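PDB 3Q1X: serine acetyltransferase from Entamoeba histolytica, which probably catalyses the transfer of an acetyl group to L-serine, giving O-acetylserine for cysteine biosynthesis. Local coordinates for residues I108-G113 and H175-H180. Numbering follows the deposited sequence.
Sequences IAAYAG and HFFIDH. With SER (serine), chain B.
Ala110 and Phe177 form the heart of this contact, where the C-terminal end of helix 82-113 lies against an early coil of the left-handed parallel beta-helix characteristic of hexapeptide-repeat acyltransferases. The CA of Ala110 sits over one face of the Phe177 ring in a CH-pi contact, 3.6 Å from the centroid and 16° off the normal. Alongside it, Ala110 CB meets the ring at CD1 (3.5 Å). With CG anti to the backbone N (chi1 -180°), the ring extends to the helix, while the backbone N of Asp179 lies over its opposite face. With only methyl groups at Ala109 and Ala110, the helix backbone can come down onto the ring. One residue earlier in the helix, Ala109 CB lies 3.3 Å from His175 O.

Second-shell bonds hold the loop that leads into strand 177-178, since Thr105 and Asp106, from the preceding helical turn, accept the backbone N-H groups of His175 and Phe176. Polar contact between the segments is indirect. One water donates to both Gly113 O and Asp179 OD2, joining the helix end to the serine site, where Asp114 and, from the second subunit, Arg222 also bind the ligand. That same carboxylate oxygen, Asp179 OD2, accepts a hydrogen bond from the ligand's amino N at 2.7 Å.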
loop_
_atom_site.group_PDB
_atom_site.type_symbol
_atom_site.label_atom_id
_atom_site.label_comp_id
_atom_site.label_asym_id
_atom_site.label_seq_id
_atom_site.Cartn_x
_atom_site.Cartn_y
_atom_site.Cartn_z
ATOM N N ILE A 108 -23.988 4.873 -1.636
ATOM C CA ILE A 108 -25.132 3.957 -1.672
ATOM C C ILE A 108 -24.702 2.562 -2.129
ATOM O O ILE A 108 -25.047 1.559 -1.491
ATOM C CB ILE A 108 -26.249 4.506 -2.584
ATOM C CG1 ILE A 108 -26.815 5.790 -1.968
ATOM C CG2 ILE A 108 -27.352 3.461 -2.773
ATOM C CD1 ILE A 108 -27.637 6.647 -2.912
ATOM N N ALA A 109 -23.912 2.513 -3.204
ATOM C CA ALA A 109 -23.391 1.261 -3.746
ATOM C C ALA A 109 -22.472 0.549 -2.750
ATOM O O ALA A 109 -22.526 -0.675 -2.610
ATOM C CB ALA A 109 -22.649 1.514 -5.057
ATOM N N ALA A 110 -21.632 1.318 -2.064
ATOM C CA ALA A 110 -20.721 0.766 -1.060
ATOM C C ALA A 110 -21.501 0.103 0.070
ATOM O O ALA A 110 -21.237 -1.042 0.424
ATOM C CB ALA A 110 -19.813 1.851 -0.511
ATOM N N TYR A 111 -22.468 0.818 0.632
ATOM C CA TYR A 111 -23.247 0.259 1.725
ATOM C C TYR A 111 -24.049 -0.959 1.252
ATOM O O TYR A 111 -24.082 -1.991 1.933
ATOM C CB TYR A 111 -24.147 1.321 2.357
ATOM C CG TYR A 111 -24.934 0.798 3.532
ATOM C CD1 TYR A 111 -24.404 0.823 4.828
ATOM C CD2 TYR A 111 -26.208 0.266 3.351
ATOM C CE1 TYR A 111 -25.137 0.327 5.917
ATOM C CE2 TYR A 111 -26.946 -0.226 4.429
ATOM C CZ TYR A 111 -26.412 -0.197 5.701
ATOM O OH TYR A 111 -27.157 -0.696 6.747
ATOM N N ALA A 112 -24.661 -0.838 0.074
ATOM C CA ALA A 112 -25.484 -1.917 -0.485
ATOM C C ALA A 112 -24.696 -3.181 -0.817
ATOM O O ALA A 112 -25.263 -4.281 -0.814
ATOM C CB ALA A 112 -26.246 -1.428 -1.698
ATOM N N GLY A 113 -23.402 -3.023 -1.105
ATOM C CA GLY A 113 -22.546 -4.137 -1.508
ATOM C C GLY A 113 -21.660 -4.745 -0.419
ATOM O O GLY A 113 -20.908 -5.696 -0.688
ATOM N N HIS A 175 -22.641 4.791 -8.824
ATOM C CA HIS A 175 -22.864 3.600 -8.007
ATOM C C HIS A 175 -21.671 2.646 -8.081
ATOM O O HIS A 175 -21.835 1.433 -8.233
ATOM C CB HIS A 175 -24.165 2.881 -8.414
ATOM C CG HIS A 175 -25.400 3.708 -8.238
ATOM N ND1 HIS A 175 -26.164 3.674 -7.092
ATOM C CD2 HIS A 175 -26.007 4.588 -9.067
ATOM C CE1 HIS A 175 -27.190 4.495 -7.223
ATOM N NE2 HIS A 175 -27.115 5.066 -8.411
ATOM N N PHE A 176 -20.477 3.217 -7.978
ATOM C CA PHE A 176 -19.240 2.483 -8.129
ATOM C C PHE A 176 -18.698 2.093 -6.759
ATOM O O PHE A 176 -18.684 2.906 -5.829
ATOM C CB PHE A 176 -18.223 3.327 -8.907
ATOM C CG PHE A 176 -16.921 2.627 -9.177
ATOM C CD1 PHE A 176 -16.882 1.427 -9.878
ATOM C CD2 PHE A 176 -15.733 3.173 -8.728
ATOM C CE1 PHE A 176 -15.666 0.776 -10.122
ATOM C CE2 PHE A 176 -14.503 2.536 -8.973
ATOM C CZ PHE A 176 -14.474 1.332 -9.672
ATOM N N PHE A 177 -18.257 0.847 -6.637
ATOM C CA PHE A 177 -17.710 0.349 -5.370
ATOM C C PHE A 177 -16.516 -0.571 -5.554
ATOM O O PHE A 177 -16.613 -1.608 -6.216
ATOM C CB PHE A 177 -18.804 -0.353 -4.560
ATOM C CG PHE A 177 -18.341 -0.904 -3.223
ATOM C CD1 PHE A 177 -17.556 -0.144 -2.348
ATOM C CD2 PHE A 177 -18.749 -2.172 -2.817
ATOM C CE1 PHE A 177 -17.155 -0.660 -1.107
ATOM C CE2 PHE A 177 -18.362 -2.697 -1.577
ATOM C CZ PHE A 177 -17.561 -1.941 -0.722
ATOM N N ILE A 178 -15.387 -0.181 -4.963
ATOM C CA ILE A 178 -14.234 -1.053 -4.810
ATOM C C ILE A 178 -14.173 -1.485 -3.338
ATOM O O ILE A 178 -13.968 -0.660 -2.457
ATOM C CB ILE A 178 -12.901 -0.360 -5.207
ATOM C CG1 ILE A 178 -12.902 0.031 -6.689
ATOM C CG2 ILE A 178 -11.721 -1.264 -4.891
ATOM C CD1 ILE A 178 -11.938 1.145 -7.036
ATOM N N ASP A 179 -14.363 -2.774 -3.078
ATOM C CA ASP A 179 -14.237 -3.311 -1.732
ATOM C C ASP A 179 -12.840 -3.845 -1.513
ATOM O O ASP A 179 -12.305 -4.557 -2.372
ATOM C CB ASP A 179 -15.246 -4.440 -1.505
ATOM C CG ASP A 179 -15.507 -4.715 -0.035
ATOM O OD1 ASP A 179 -14.967 -4.014 0.864
ATOM O OD2 ASP A 179 -16.283 -5.644 0.234
ATOM N N HIS A 180 -12.268 -3.496 -0.359
ATOM C CA HIS A 180 -10.909 -3.907 0.063
ATOM C C HIS A 180 -9.837 -3.172 -0.738
ATOM O O HIS A 180 -9.101 -2.342 -0.183
ATOM C CB HIS A 180 -10.757 -5.430 0.055
ATOM C CG HIS A 180 -11.616 -6.106 1.076
ATOM N ND1 HIS A 180 -12.667 -6.937 0.743
ATOM C CD2 HIS A 180 -11.602 -6.040 2.427
ATOM C CE1 HIS A 180 -13.242 -7.376 1.848
ATOM N NE2 HIS A 180 -12.616 -6.846 2.883
HETATM N N SER B . -16.538 -6.782 2.691
HETATM C CA SER B . -17.245 -8.040 2.300
HETATM C C SER B . -17.824 -8.732 3.525
HETATM O O SER B . -17.618 -8.294 4.656
HETATM C CB SER B . -16.290 -8.982 1.561
HETATM O OG SER B . -15.251 -9.436 2.419
HETATM O OXT SER B . -18.507 -9.742 3.407
HETATM O O HOH W 1 -18.446 -6.904 -0.719
#